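Local coordinates for cutm, flavoprotein of carbon monoxide dehydrogenase (Hydrogenophaga pseudoflava, PDB 1FFV) that carries the FAD of carbon monoxide dehydrogenase and probably passes electrons from CO oxidation on to an outside acceptor, at residues L60-A74 with N164-A176. Numbering follows the deposited sequence.
Sequences LRGIREEGSTVVIGA and NEVMVEIRVPAFA. With FAD (flavin-adenine dinucleotide), chain J.
Leu60 lays CD2 against Val168, 3.6 Å from Val168 CA, where the chain enters the antiparallel sheet of the FAD-binding domain. Strands 63-66 and 69-73 form a hairpin closed by a type II' turn, and 69-73 pairs with 166-173. Arg64 bends at chi3 to bring NH2 within 3.4 Å of Glu169 OE2, a salt bridge with the two planes 76° apart, and also pairs with Glu66 OE2. Glu66 OE1 takes a 2.6 Å salt-bridging hydrogen bond from Arg171 NH2, lying in the guanidinium plane. Arg171 NE bridges to Glu169 OE1 (3.0 Å), completing a four-residue salt-bridge network; a leucine at Arg171 would probably leave Glu66 and Glu169 with Arg64 as its one cation. Ser68 O receives the amide of Ala174. Val70, touching Arg90 of helix 85-90, exchanges paired backbone bonds with Val172. On the other face Val71 sets CG1 over the centre of the Arg64 guanidinium and CG2 over one face of that of Arg171, displaced toward its rim. Ile72 pairs likewise with Ile170, which packs on Phe136. Ala74 N bonds Val168 O, and Ala74 CB lies 3.1 Å from Met167 O, beside the adenine, which Met167 holds by two hydrogen bonds, Met167 N to FAD N1A (2.7 Å) and FAD N6A to Met167 O (2.9 Å).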
ATOM      1  N   LEU C  60     -11.841 -47.952 -15.563  1.00 38.18           N
ATOM      2  CA  LEU C  60     -12.991 -47.645 -14.721  1.00 37.51           C
ATOM      3  C   LEU C  60     -13.882 -46.642 -15.435  1.00 37.50           C
ATOM      4  O   LEU C  60     -14.874 -46.189 -14.887  1.00 37.01           O
ATOM      5  CB  LEU C  60     -12.535 -47.069 -13.378  1.00 36.67           C
ATOM      6  CG  LEU C  60     -11.754 -47.976 -12.429  1.00 35.98           C
ATOM      7  CD1 LEU C  60     -11.368 -47.204 -11.174  1.00 35.37           C
ATOM      8  CD2 LEU C  60     -12.606 -49.185 -12.069  1.00 35.53           C
ATOM      9  N   ARG C  61     -13.517 -46.314 -16.672  1.00 38.27           N
ATOM     10  CA  ARG C  61     -14.254 -45.346 -17.477  1.00 39.01           C
ATOM     11  C   ARG C  61     -14.894 -45.960 -18.717  1.00 39.24           C
ATOM     12  O   ARG C  61     -14.571 -47.081 -19.111  1.00 39.49           O
ATOM     13  CB  ARG C  61     -13.322 -44.202 -17.887  1.00 39.71           C
ATOM     14  CG  ARG C  61     -12.670 -43.523 -16.697  1.00 41.19           C
ATOM     15  CD  ARG C  61     -11.792 -42.349 -17.077  1.00 42.85           C
ATOM     16  NE  ARG C  61     -11.246 -41.701 -15.878  1.00 44.41           N
ATOM     17  CZ  ARG C  61     -11.960 -41.005 -14.988  1.00 44.83           C
ATOM     18  NH1 ARG C  61     -13.275 -40.851 -15.143  1.00 45.47           N
ATOM     19  NH2 ARG C  61     -11.355 -40.432 -13.949  1.00 44.89           N
ATOM     20  N   GLY C  62     -15.829 -45.229 -19.314  1.00 39.34           N
ATOM     21  CA  GLY C  62     -16.487 -45.715 -20.509  1.00 39.75           C
ATOM     22  C   GLY C  62     -17.885 -46.254 -20.307  1.00 40.16           C
ATOM     23  O   GLY C  62     -18.228 -46.777 -19.248  1.00 39.99           O
ATOM     24  N   ILE C  63     -18.699 -46.090 -21.339  1.00 40.78           N
ATOM     25  CA  ILE C  63     -20.077 -46.561 -21.353  1.00 41.75           C
ATOM     26  C   ILE C  63     -20.224 -47.373 -22.639  1.00 42.63           C
ATOM     27  O   ILE C  63     -20.098 -46.832 -23.741  1.00 42.53           O
ATOM     28  CB  ILE C  63     -21.070 -45.376 -21.374  1.00 41.47           C
ATOM     29  CG1 ILE C  63     -20.968 -44.583 -20.067  1.00 41.18           C
ATOM     30  CG2 ILE C  63     -22.493 -45.872 -21.618  1.00 41.25           C
ATOM     31  CD1 ILE C  63     -21.744 -43.275 -20.076  1.00 40.77           C
ATOM     32  N   ARG C  64     -20.464 -48.673 -22.501  1.00 43.74           N
ATOM     33  CA  ARG C  64     -20.602 -49.534 -23.672  1.00 44.76           C
ATOM     34  C   ARG C  64     -21.757 -50.511 -23.559  1.00 44.51           C
ATOM     35  O   ARG C  64     -22.479 -50.522 -22.567  1.00 44.30           O
ATOM     36  CB  ARG C  64     -19.299 -50.298 -23.910  1.00 46.23           C
ATOM     37  CG  ARG C  64     -18.861 -51.147 -22.728  1.00 48.75           C
ATOM     38  CD  ARG C  64     -17.351 -51.338 -22.728  1.00 50.81           C
ATOM     39  NE  ARG C  64     -16.776 -50.958 -21.437  1.00 52.90           N
ATOM     40  CZ  ARG C  64     -16.247 -51.819 -20.572  1.00 53.60           C
ATOM     41  NH1 ARG C  64     -16.211 -53.113 -20.863  1.00 54.10           N
ATOM     42  NH2 ARG C  64     -15.785 -51.391 -19.401  1.00 53.91           N
ATOM     43  N   GLU C  65     -21.922 -51.327 -24.595  1.00 44.64           N
ATOM     44  CA  GLU C  65     -22.973 -52.334 -24.641  1.00 44.27           C
ATOM     45  C   GLU C  65     -22.421 -53.720 -24.938  1.00 44.09           C
ATOM     46  O   GLU C  65     -21.604 -53.905 -25.845  1.00 44.37           O
ATOM     47  CB  GLU C  65     -24.024 -51.981 -25.694  1.00 44.34           C
ATOM     48  CG  GLU C  65     -24.853 -50.749 -25.379  1.00 44.85           C
ATOM     49  CD  GLU C  65     -25.987 -50.554 -26.368  1.00 45.18           C
ATOM     50  OE1 GLU C  65     -25.746 -49.949 -27.434  1.00 45.29           O
ATOM     51  OE2 GLU C  65     -27.118 -51.017 -26.084  1.00 45.76           O
ATOM     52  N   GLU C  66     -22.843 -54.682 -24.125  1.00 43.59           N
ATOM     53  CA  GLU C  66     -22.456 -56.072 -24.284  1.00 43.14           C
ATOM     54  C   GLU C  66     -23.778 -56.829 -24.346  1.00 42.86           C
ATOM     55  O   GLU C  66     -24.415 -57.087 -23.321  1.00 42.95           O
ATOM     56  CB  GLU C  66     -21.604 -56.536 -23.107  1.00 43.15           C
ATOM     57  CG  GLU C  66     -20.248 -55.842 -23.034  1.00 43.98           C
ATOM     58  CD  GLU C  66     -19.374 -56.329 -21.882  1.00 44.23           C
ATOM     59  OE1 GLU C  66     -19.617 -57.440 -21.355  1.00 44.06           O
ATOM     60  OE2 GLU C  66     -18.430 -55.598 -21.511  1.00 44.44           O
ATOM     61  N   GLY C  67     -24.214 -57.124 -25.567  1.00 42.26           N
ATOM     62  CA  GLY C  67     -25.477 -57.812 -25.753  1.00 41.36           C
ATOM     63  C   GLY C  67     -26.580 -56.837 -25.400  1.00 40.47           C
ATOM     64  O   GLY C  67     -26.621 -55.728 -25.934  1.00 41.01           O
ATOM     65  N   SER C  68     -27.434 -57.210 -24.454  1.00 39.19           N
ATOM     66  CA  SER C  68     -28.525 -56.340 -24.041  1.00 37.93           C
ATOM     67  C   SER C  68     -28.244 -55.660 -22.697  1.00 36.78           C
ATOM     68  O   SER C  68     -29.150 -55.116 -22.062  1.00 36.72           O
ATOM     69  CB  SER C  68     -29.825 -57.143 -23.970  1.00 38.03           C
ATOM     70  OG  SER C  68     -29.661 -58.286 -23.143  1.00 38.16           O
ATOM     71  N   THR C  69     -26.982 -55.686 -22.275  1.00 35.55           N
ATOM     72  CA  THR C  69     -26.570 -55.088 -21.007  1.00 34.17           C
ATOM     73  C   THR C  69     -25.794 -53.798 -21.234  1.00 33.28           C
ATOM     74  O   THR C  69     -24.882 -53.759 -22.060  1.00 32.92           O
ATOM     75  CB  THR C  69     -25.664 -56.061 -20.217  1.00 34.57           C
ATOM     76  OG1 THR C  69     -26.387 -57.263 -19.924  1.00 34.91           O
ATOM     77  CG2 THR C  69     -25.192 -55.434 -18.917  1.00 34.69           C
ATOM     78  N   VAL C  70     -26.183 -52.729 -20.541  1.00 32.03           N
ATOM     79  CA  VAL C  70     -25.463 -51.466 -20.656  1.00 30.72           C
ATOM     80  C   VAL C  70     -24.376 -51.506 -19.587  1.00 30.42           C
ATOM     81  O   VAL C  70     -24.639 -51.844 -18.432  1.00 30.52           O
ATOM     82  CB  VAL C  70     -26.380 -50.241 -20.450  1.00 30.64           C
ATOM     83  CG1 VAL C  70     -25.560 -48.957 -20.461  1.00 29.97           C
ATOM     84  CG2 VAL C  70     -27.430 -50.184 -21.556  1.00 30.37           C
ATOM     85  N   VAL C  71     -23.142 -51.243 -19.998  1.00 29.91           N
ATOM     86  CA  VAL C  71     -22.010 -51.263 -19.086  1.00 29.65           C
ATOM     87  C   VAL C  71     -21.525 -49.840 -18.842  1.00 29.50           C
ATOM     88  O   VAL C  71     -21.153 -49.120 -19.781  1.00 29.32           O
ATOM     89  CB  VAL C  71     -20.858 -52.119 -19.653  1.00 29.78           C
ATOM     90  CG1 VAL C  71     -19.803 -52.363 -18.586  1.00 29.84           C
ATOM     91  CG2 VAL C  71     -21.402 -53.432 -20.183  1.00 29.77           C
ATOM     92  N   ILE C  72     -21.555 -49.439 -17.573  1.00 28.72           N
ATOM     93  CA  ILE C  72     -21.143 -48.104 -17.172  1.00 28.27           C
ATOM     94  C   ILE C  72     -19.946 -48.151 -16.219  1.00 27.98           C
ATOM     95  O   ILE C  72     -20.024 -48.750 -15.139  1.00 27.20           O
ATOM     96  CB  ILE C  72     -22.310 -47.363 -16.471  1.00 28.07           C
ATOM     97  CG1 ILE C  72     -23.534 -47.309 -17.393  1.00 28.23           C
ATOM     98  CG2 ILE C  72     -21.883 -45.962 -16.092  1.00 28.08           C
ATOM     99  CD1 ILE C  72     -24.791 -46.764 -16.733  1.00 27.33           C
ATOM    100  N   GLY C  73     -18.844 -47.516 -16.622  1.00 27.59           N
ATOM    101  CA  GLY C  73     -17.656 -47.483 -15.781  1.00 27.24           C
ATOM    102  C   GLY C  73     -17.955 -46.819 -14.448  1.00 27.00           C
ATOM    103  O   GLY C  73     -18.618 -45.781 -14.404  1.00 27.08           O
ATOM    104  N   ALA C  74     -17.474 -47.411 -13.359  1.00 26.69           N
ATOM    105  CA  ALA C  74     -17.713 -46.865 -12.023  1.00 26.67           C
ATOM    106  C   ALA C  74     -17.332 -45.393 -11.907  1.00 26.87           C
ATOM    107  O   ALA C  74     -17.963 -44.643 -11.157  1.00 27.76           O
ATOM    108  CB  ALA C  74     -16.969 -47.680 -10.977  1.00 25.67           C
ATOM    109  N   ASN C 164     -11.154 -54.348   0.638  1.00 35.06           N
ATOM    110  CA  ASN C 164     -10.096 -54.559  -0.343  1.00 34.29           C
ATOM    111  C   ASN C 164     -10.633 -54.686  -1.766  1.00 33.54           C
ATOM    112  O   ASN C 164      -9.957 -55.221  -2.645  1.00 33.92           O
ATOM    113  CB  ASN C 164      -9.220 -55.770   0.031  1.00 34.56           C
ATOM    114  CG  ASN C 164     -10.016 -57.066   0.199  1.00 34.69           C
ATOM    115  OD1 ASN C 164     -11.186 -57.148  -0.174  1.00 35.06           O
ATOM    116  ND2 ASN C 164      -9.373 -58.084   0.756  1.00 34.59           N
ATOM    117  N   GLU C 165     -11.842 -54.180  -1.999  1.00 32.27           N
ATOM    118  CA  GLU C 165     -12.435 -54.243  -3.332  1.00 31.17           C
ATOM    119  C   GLU C 165     -12.620 -52.873  -3.970  1.00 30.82           C
ATOM    120  O   GLU C 165     -12.686 -51.854  -3.282  1.00 30.76           O
ATOM    121  CB  GLU C 165     -13.788 -54.952  -3.296  1.00 30.78           C
ATOM    122  CG  GLU C 165     -13.733 -56.439  -3.056  1.00 29.93           C
ATOM    123  CD  GLU C 165     -15.116 -57.035  -2.964  1.00 29.95           C
ATOM    124  OE1 GLU C 165     -15.941 -56.491  -2.206  1.00 29.67           O
ATOM    125  OE2 GLU C 165     -15.392 -58.035  -3.654  1.00 29.82           O
ATOM    126  N   VAL C 166     -12.720 -52.873  -5.297  1.00 29.95           N
ATOM    127  CA  VAL C 166     -12.923 -51.667  -6.083  1.00 29.33           C
ATOM    128  C   VAL C 166     -14.091 -51.948  -7.030  1.00 29.25           C
ATOM    129  O   VAL C 166     -14.066 -52.947  -7.757  1.00 28.61           O
ATOM    130  CB  VAL C 166     -11.669 -51.345  -6.936  1.00 29.24           C
ATOM    131  CG1 VAL C 166     -11.921 -50.140  -7.839  1.00 28.46           C
ATOM    132  CG2 VAL C 166     -10.474 -51.094  -6.041  1.00 29.44           C
ATOM    133  N   MET C 167     -15.136 -51.121  -6.984  1.00 28.78           N
ATOM    134  CA  MET C 167     -16.257 -51.319  -7.900  1.00 29.05           C
ATOM    135  C   MET C 167     -15.749 -50.881  -9.257  1.00 28.94           C
ATOM    136  O   MET C 167     -15.315 -49.748  -9.417  1.00 28.69           O
ATOM    137  CB  MET C 167     -17.493 -50.493  -7.529  1.00 29.29           C
ATOM    138  CG  MET C 167     -18.701 -50.818  -8.431  1.00 29.45           C
ATOM    139  SD  MET C 167     -20.213 -49.889  -8.103  1.00 30.81           S
ATOM    140  CE  MET C 167     -20.715 -50.569  -6.529  1.00 28.89           C
ATOM    141  N   VAL C 168     -15.777 -51.802 -10.217  1.00 29.30           N
ATOM    142  CA  VAL C 168     -15.295 -51.541 -11.570  1.00 29.52           C
ATOM    143  C   VAL C 168     -16.333 -50.951 -12.529  1.00 29.71           C
ATOM    144  O   VAL C 168     -16.068 -49.954 -13.209  1.00 29.08           O
ATOM    145  CB  VAL C 168     -14.677 -52.830 -12.180  1.00 29.39           C
ATOM    146  CG1 VAL C 168     -14.392 -52.653 -13.670  1.00 29.47           C
ATOM    147  CG2 VAL C 168     -13.397 -53.181 -11.438  1.00 29.26           C
ATOM    148  N   GLU C 169     -17.520 -51.546 -12.563  1.00 30.30           N
ATOM    149  CA  GLU C 169     -18.560 -51.078 -13.468  1.00 30.78           C
ATOM    150  C   GLU C 169     -19.968 -51.404 -12.992  1.00 30.91           C
ATOM    151  O   GLU C 169     -20.175 -52.281 -12.146  1.00 31.34           O
ATOM    152  CB  GLU C 169     -18.335 -51.687 -14.857  1.00 31.48           C
ATOM    153  CG  GLU C 169     -18.200 -53.206 -14.832  1.00 33.13           C
ATOM    154  CD  GLU C 169     -17.753 -53.806 -16.158  1.00 34.11           C
ATOM    155  OE1 GLU C 169     -18.406 -54.769 -16.620  1.00 34.65           O
ATOM    156  OE2 GLU C 169     -16.733 -53.344 -16.722  1.00 34.91           O
ATOM    157  N   ILE C 170     -20.934 -50.675 -13.536  1.00 30.58           N
ATOM    158  CA  ILE C 170     -22.334 -50.874 -13.211  1.00 30.29           C
ATOM    159  C   ILE C 170     -23.015 -51.426 -14.462  1.00 30.56           C
ATOM    160  O   ILE C 170     -23.050 -50.781 -15.514  1.00 30.24           O
ATOM    161  CB  ILE C 170     -23.015 -49.549 -12.740  1.00 29.93           C
ATOM    162  CG1 ILE C 170     -22.479 -49.125 -11.361  1.00 29.38           C
ATOM    163  CG2 ILE C 170     -24.525 -49.725 -12.667  1.00 29.56           C
ATOM    164  CD1 ILE C 170     -21.150 -48.410 -11.386  1.00 28.77           C
ATOM    165  N   ARG C 171     -23.520 -52.648 -14.346  1.00 30.80           N
ATOM    166  CA  ARG C 171     -24.188 -53.314 -15.453  1.00 30.62           C
ATOM    167  C   ARG C 171     -25.690 -53.284 -15.260  1.00 30.13           C
ATOM    168  O   ARG C 171     -26.206 -53.700 -14.223  1.00 30.22           O
ATOM    169  CB  ARG C 171     -23.735 -54.765 -15.541  1.00 31.82           C
ATOM    170  CG  ARG C 171     -22.241 -54.951 -15.564  1.00 32.66           C
ATOM    171  CD  ARG C 171     -21.909 -56.391 -15.852  1.00 33.19           C
ATOM    172  NE  ARG C 171     -20.828 -56.453 -16.817  1.00 34.90           N
ATOM    173  CZ  ARG C 171     -20.951 -56.875 -18.069  1.00 35.14           C
ATOM    174  NH1 ARG C 171     -22.113 -57.313 -18.534  1.00 34.89           N
ATOM    175  NH2 ARG C 171     -19.922 -56.746 -18.885  1.00 36.06           N
ATOM    176  N   VAL C 172     -26.397 -52.821 -16.278  1.00 29.43           N
ATOM    177  CA  VAL C 172     -27.842 -52.748 -16.192  1.00 29.07           C
ATOM    178  C   VAL C 172     -28.508 -53.144 -17.502  1.00 29.13           C
ATOM    179  O   VAL C 172     -28.023 -52.811 -18.586  1.00 28.53           O
ATOM    180  CB  VAL C 172     -28.329 -51.345 -15.657  1.00 28.68           C
ATOM    181  CG1 VAL C 172     -27.260 -50.291 -15.824  1.00 28.03           C
ATOM    182  CG2 VAL C 172     -29.625 -50.915 -16.321  1.00 27.68           C
ATOM    183  N   PRO C 173     -29.569 -53.968 -17.414  1.00 29.33           N
ATOM    184  CA  PRO C 173     -30.283 -54.403 -18.617  1.00 29.29           C
ATOM    185  C   PRO C 173     -30.935 -53.231 -19.332  1.00 29.36           C
ATOM    186  O   PRO C 173     -31.522 -52.353 -18.703  1.00 29.65           O
ATOM    187  CB  PRO C 173     -31.314 -55.399 -18.071  1.00 28.96           C
ATOM    188  CG  PRO C 173     -31.472 -55.018 -16.638  1.00 29.38           C
ATOM    189  CD  PRO C 173     -30.071 -54.673 -16.221  1.00 29.27           C
ATOM    190  N   ALA C 174     -30.758 -53.177 -20.644  1.00 29.31           N
ATOM    191  CA  ALA C 174     -31.346 -52.112 -21.441  1.00 29.55           C
ATOM    192  C   ALA C 174     -32.861 -52.198 -21.327  1.00 29.92           C
ATOM    193  O   ALA C 174     -33.428 -53.291 -21.262  1.00 30.10           O
ATOM    194  CB  ALA C 174     -30.917 -52.244 -22.899  1.00 28.88           C
ATOM    195  N   PHE C 175     -33.507 -51.041 -21.242  1.00 30.38           N
ATOM    196  CA  PHE C 175     -34.956 -50.990 -21.142  1.00 30.93           C
ATOM    197  C   PHE C 175     -35.552 -51.638 -22.380  1.00 31.68           C
ATOM    198  O   PHE C 175     -35.113 -51.368 -23.503  1.00 31.56           O
ATOM    199  CB  PHE C 175     -35.444 -49.536 -21.086  1.00 30.51           C
ATOM    200  CG  PHE C 175     -35.315 -48.884 -19.733  1.00 30.35           C
ATOM    201  CD1 PHE C 175     -34.635 -49.511 -18.688  1.00 30.03           C
ATOM    202  CD2 PHE C 175     -35.874 -47.626 -19.511  1.00 29.53           C
ATOM    203  CE1 PHE C 175     -34.516 -48.888 -17.446  1.00 30.06           C
ATOM    204  CE2 PHE C 175     -35.758 -47.000 -18.275  1.00 29.43           C
ATOM    205  CZ  PHE C 175     -35.079 -47.630 -17.240  1.00 29.72           C
ATOM    206  N   ALA C 176     -36.528 -52.515 -22.178  1.00 32.74           N
ATOM    207  CA  ALA C 176     -37.197 -53.148 -23.305  1.00 33.71           C
ATOM    208  C   ALA C 176     -38.079 -52.052 -23.912  1.00 34.42           C
ATOM    209  O   ALA C 176     -38.555 -51.171 -23.190  1.00 34.31           O
ATOM    210  CB  ALA C 176     -38.042 -54.323 -22.831  1.00 33.18           C
TER
HETATM  211  PA  FAD J1922     -16.213 -40.041  -3.214  1.00 29.21           P
HETATM  212  O1A FAD J1922     -14.828 -40.514  -3.381  1.00 29.41           O
HETATM  213  O2A FAD J1922     -16.439 -38.820  -2.670  1.00 30.00           O
HETATM  214  O5B FAD J1922     -16.804 -41.080  -2.319  1.00 29.44           O
HETATM  215  C5B FAD J1922     -16.761 -42.446  -2.679  1.00 30.73           C
HETATM  216  C4B FAD J1922     -17.012 -43.266  -1.420  1.00 30.24           C
HETATM  217  O4B FAD J1922     -17.201 -44.619  -1.938  1.00 29.94           O
HETATM  218  C3B FAD J1922     -15.833 -43.472  -0.507  1.00 30.34           C
HETATM  219  O3B FAD J1922     -16.095 -44.113   0.689  1.00 29.91           O
HETATM  220  C2B FAD J1922     -14.904 -44.173  -1.474  1.00 29.66           C
HETATM  221  O2B FAD J1922     -13.819 -44.720  -0.803  1.00 30.02           O
HETATM  222  C1B FAD J1922     -15.821 -45.196  -2.068  1.00 29.68           C
HETATM  223  N9A FAD J1922     -15.712 -45.418  -3.499  1.00 29.29           N
HETATM  224  C8A FAD J1922     -15.768 -44.481  -4.499  1.00 28.92           C
HETATM  225  N7A FAD J1922     -15.639 -45.013  -5.712  1.00 29.07           N
HETATM  226  C5A FAD J1922     -15.485 -46.356  -5.486  1.00 28.88           C
HETATM  227  C6A FAD J1922     -15.312 -47.477  -6.399  1.00 28.68           C
HETATM  228  N6A FAD J1922     -15.256 -47.369  -7.698  1.00 28.45           N
HETATM  229  N1A FAD J1922     -15.193 -48.688  -5.784  1.00 29.19           N
HETATM  230  C2A FAD J1922     -15.247 -48.846  -4.442  1.00 28.87           C
HETATM  231  N3A FAD J1922     -15.407 -47.885  -3.535  1.00 29.60           N
HETATM  232  C4A FAD J1922     -15.530 -46.650  -4.105  1.00 29.04           C
HETATM  233  N1  FAD J1922     -25.729 -37.134  -4.337  1.00 29.93           N
HETATM  234  C2  FAD J1922     -26.957 -37.513  -4.662  1.00 29.80           C
HETATM  235  O2  FAD J1922     -27.202 -38.642  -4.932  1.00 30.34           O
HETATM  236  N3  FAD J1922     -28.048 -36.612  -4.709  1.00 29.58           N
HETATM  237  C4  FAD J1922     -27.890 -35.285  -4.417  1.00 29.96           C
HETATM  238  O4  FAD J1922     -28.849 -34.542  -4.471  1.00 30.70           O
HETATM  239  C4X FAD J1922     -26.551 -34.851  -4.052  1.00 30.09           C
HETATM  240  N5  FAD J1922     -26.337 -33.566  -3.755  1.00 29.50           N
HETATM  241  C5X FAD J1922     -25.068 -33.208  -3.422  1.00 29.49           C
HETATM  242  C6  FAD J1922     -24.860 -31.864  -3.113  1.00 28.92           C
HETATM  243  C7  FAD J1922     -23.632 -31.398  -2.767  1.00 29.44           C
HETATM  244  C7M FAD J1922     -23.439 -29.939  -2.433  1.00 29.82           C
HETATM  245  C8  FAD J1922     -22.506 -32.294  -2.718  1.00 29.34           C
HETATM  246  C8M FAD J1922     -21.130 -31.804  -2.334  1.00 28.68           C
HETATM  247  C9  FAD J1922     -22.695 -33.649  -3.031  1.00 29.43           C
HETATM  248  C9A FAD J1922     -23.960 -34.102  -3.381  1.00 29.73           C
HETATM  249  N10 FAD J1922     -24.223 -35.464  -3.706  1.00 29.77           N
HETATM  250  C10 FAD J1922     -25.473 -35.841  -4.033  1.00 29.94           C
HETATM  251  C1' FAD J1922     -23.086 -36.443  -3.704  1.00 30.05           C
HETATM  252  C2' FAD J1922     -22.294 -36.913  -5.011  1.00 30.24           C
HETATM  253  O2' FAD J1922     -23.565 -37.110  -5.571  1.00 30.18           O
HETATM  254  C3' FAD J1922     -21.549 -37.789  -4.023  1.00 31.08           C
HETATM  255  O3' FAD J1922     -20.691 -36.953  -4.833  1.00 31.07           O
HETATM  256  C4' FAD J1922     -20.585 -38.854  -4.500  1.00 30.88           C
HETATM  257  O4' FAD J1922     -21.579 -39.355  -3.548  1.00 30.48           O
HETATM  258  C5' FAD J1922     -19.690 -39.742  -3.628  1.00 30.09           C
HETATM  259  O5' FAD J1922     -19.294 -39.982  -5.171  1.00 29.13           O
HETATM  260  P   FAD J1922     -17.862 -39.587  -5.537  1.00 28.06           P
HETATM  261  O1P FAD J1922     -17.713 -40.056  -7.003  1.00 28.43           O
HETATM  262  O2P FAD J1922     -17.590 -38.240  -5.370  1.00 29.20           O
HETATM  263  O3P FAD J1922     -16.959 -40.286  -4.608  1.00 29.34           O
HETATM  264  O   HOH W   1     -16.639 -54.975 -19.090  1.00 65.54           O